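Local coordinates for protein LbpB B-lobe (Moraxella bovis, PDB 3UAQ) that probably helps the bacterium acquire iron as a surface lipoprotein that binds host lactoferrin, at residues 177-182 and 234-239. Numbering follows the deposited sequence.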
loop_
_atom_site.group_PDB
_atom_site.type_symbol
_atom_site.label_atom_id
_atom_site.label_comp_id
_atom_site.label_asym_id
_atom_site.label_seq_id
_atom_site.Cartn_x
_atom_site.Cartn_y
_atom_site.Cartn_z
ATOM N N TRP A 177 -0.315 -8.188 -14.039
ATOM C CA TRP A 177 -1.690 -8.670 -14.148
ATOM C C TRP A 177 -2.015 -9.553 -12.940
ATOM O O TRP A 177 -1.109 -10.059 -12.267
ATOM C CB TRP A 177 -1.898 -9.446 -15.454
ATOM C CG TRP A 177 -1.055 -10.696 -15.567
ATOM C CD1 TRP A 177 0.307 -10.760 -15.664
ATOM C CD2 TRP A 177 -1.521 -12.053 -15.618
ATOM N NE1 TRP A 177 0.718 -12.068 -15.759
ATOM C CE2 TRP A 177 -0.384 -12.884 -15.733
ATOM C CE3 TRP A 177 -2.789 -12.650 -15.567
ATOM C CZ2 TRP A 177 -0.473 -14.277 -15.804
ATOM C CZ3 TRP A 177 -2.879 -14.038 -15.635
ATOM C CH2 TRP A 177 -1.726 -14.834 -15.754
ATOM N N ASP A 178 -3.310 -9.713 -12.668
ATOM C CA ASP A 178 -3.804 -10.609 -11.632
ATOM C C ASP A 178 -4.972 -11.394 -12.210
ATOM O O ASP A 178 -5.558 -11.000 -13.229
ATOM C CB ASP A 178 -4.286 -9.820 -10.411
ATOM C CG ASP A 178 -3.149 -9.208 -9.615
ATOM O OD1 ASP A 178 -2.444 -9.961 -8.908
ATOM O OD2 ASP A 178 -2.973 -7.970 -9.682
ATOM N N PHE A 179 -5.326 -12.497 -11.556
ATOM C CA PHE A 179 -6.395 -13.343 -12.058
ATOM C C PHE A 179 -7.119 -14.116 -10.959
ATOM O O PHE A 179 -6.559 -14.383 -9.885
ATOM C CB PHE A 179 -5.826 -14.342 -13.062
ATOM C CG PHE A 179 -4.931 -15.373 -12.439
ATOM C CD1 PHE A 179 -3.579 -15.120 -12.271
ATOM C CD2 PHE A 179 -5.443 -16.589 -12.001
ATOM C CE1 PHE A 179 -2.745 -16.067 -11.688
ATOM C CE2 PHE A 179 -4.615 -17.537 -11.417
ATOM C CZ PHE A 179 -3.264 -17.275 -11.262
ATOM N N VAL A 180 -8.364 -14.481 -11.244
ATOM C CA VAL A 180 -9.082 -15.445 -10.433
ATOM C C VAL A 180 -9.762 -16.423 -11.364
ATOM O O VAL A 180 -10.329 -16.031 -12.387
ATOM C CB VAL A 180 -10.129 -14.778 -9.513
ATOM C CG1 VAL A 180 -11.167 -14.019 -10.332
ATOM C CG2 VAL A 180 -10.800 -15.821 -8.640
ATOM N N THR A 181 -9.680 -17.702 -11.016
ATOM C CA THR A 181 -10.209 -18.762 -11.863
ATOM C C THR A 181 -11.577 -19.170 -11.366
ATOM O O THR A 181 -12.027 -18.717 -10.315
ATOM C CB THR A 181 -9.332 -20.021 -11.818
ATOM O OG1 THR A 181 -9.533 -20.694 -10.567
ATOM C CG2 THR A 181 -7.854 -19.671 -11.980
ATOM N N ASP A 182 -12.230 -20.048 -12.115
ATOM C CA ASP A 182 -13.437 -20.700 -11.627
ATOM C C ASP A 182 -13.039 -21.663 -10.520
ATOM O O ASP A 182 -11.871 -21.714 -10.130
ATOM C CB ASP A 182 -14.126 -21.454 -12.762
ATOM C CG ASP A 182 -13.233 -22.519 -13.379
ATOM O OD1 ASP A 182 -12.041 -22.599 -13.002
ATOM O OD2 ASP A 182 -13.719 -23.275 -14.249
ATOM N N GLY A 234 4.016 -9.430 -7.395
ATOM C CA GLY A 234 5.156 -9.204 -8.268
ATOM C C GLY A 234 5.650 -10.450 -8.976
ATOM O O GLY A 234 6.753 -10.455 -9.526
ATOM N N ASN A 235 4.845 -11.508 -8.967
ATOM C CA ASN A 235 5.210 -12.725 -9.680
ATOM C C ASN A 235 4.467 -12.857 -11.010
ATOM O O ASN A 235 4.602 -13.864 -11.721
ATOM C CB ASN A 235 4.969 -13.960 -8.811
ATOM C CG ASN A 235 5.539 -13.813 -7.417
ATOM O OD1 ASN A 235 6.756 -13.737 -7.233
ATOM N ND2 ASN A 235 4.659 -13.780 -6.422
ATOM N N HIS A 236 3.686 -11.833 -11.345
ATOM C CA HIS A 236 2.931 -11.844 -12.591
ATOM C C HIS A 236 3.236 -10.622 -13.452
ATOM O O HIS A 236 2.829 -9.496 -13.144
ATOM C CB HIS A 236 1.437 -12.006 -12.302
ATOM C CG HIS A 236 1.132 -13.213 -11.474
ATOM N ND1 HIS A 236 1.230 -13.213 -10.099
ATOM C CD2 HIS A 236 0.788 -14.475 -11.827
ATOM C CE1 HIS A 236 0.932 -14.415 -9.639
ATOM N NE2 HIS A 236 0.661 -15.201 -10.667
ATOM N N ARG A 237 3.981 -10.857 -14.526
ATOM C CA ARG A 237 4.521 -9.769 -15.329
ATOM C C ARG A 237 3.641 -9.460 -16.531
ATOM O O ARG A 237 3.107 -10.370 -17.170
ATOM C CB ARG A 237 5.938 -10.113 -15.796
ATOM C CG ARG A 237 6.575 -9.049 -16.670
ATOM C CD ARG A 237 8.047 -9.341 -16.913
ATOM N NE ARG A 237 8.856 -8.131 -16.790
ATOM C CZ ARG A 237 9.553 -7.586 -17.783
ATOM N NH1 ARG A 237 9.557 -8.151 -18.984
ATOM N NH2 ARG A 237 10.254 -6.480 -17.573
ATOM N N ALA A 238 3.492 -8.173 -16.836
ATOM C CA ALA A 238 2.734 -7.749 -18.011
ATOM C C ALA A 238 3.615 -6.868 -18.884
ATOM O O ALA A 238 4.327 -6.003 -18.380
ATOM C CB ALA A 238 1.466 -7.008 -17.601
ATOM N N VAL A 239 3.583 -7.105 -20.192
ATOM C CA VAL A 239 4.320 -6.266 -21.130
ATOM C C VAL A 239 3.426 -5.897 -22.307
ATOM O O VAL A 239 2.661 -6.728 -22.794
ATOM C CB VAL A 239 5.610 -6.961 -21.623
ATOM C CG1 VAL A 239 5.705 -6.923 -23.144
ATOM C CG2 VAL A 239 6.833 -6.314 -20.987
#
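Over one face of the Trp177 indole lies His236 CB, 3.8 Å from the centroid of the five-membered ring, a CH-pi contact; the imidazole beyond it turns an edge to the six-membered ring in a T-shaped pair, planes at 89°. At the indole's edge, near its plane, sits the backbone of the other strand, with Trp177 CD1 3.2 Å from Arg237 O. Phe179 completes an aromatic cluster: its edge points to the His236 ring face in an offset T-shaped pair, centroids 5.6 Å apart. Phe179 CE1 is 3.7 Å from His236 NE2, which lies at the phenyl edge.

Trp177 and Phe179 alternate with Asp178 along the strand, so share one side. In Trp177, chi1 of 63° sets CG between the backbone N and carbonyl carbon; the pyrrole side reaches the 236-239 backbone. The broad apolar indole suits this buried place, while NE1 is satisfied by Ser254 O. Histidine offers a flat ring for packing and a polar tip, NE2, hydrogen-bonded to Glu223. Small Ala238 fits beside the indole, CB 4.4 Å from Trp177 CD1.

The short strand segments cross at 123°, splayed from antiparallel, where neighbouring strands 170-184 and 236-243 diverge in the beta barrel of the transferrin-binding protein B family.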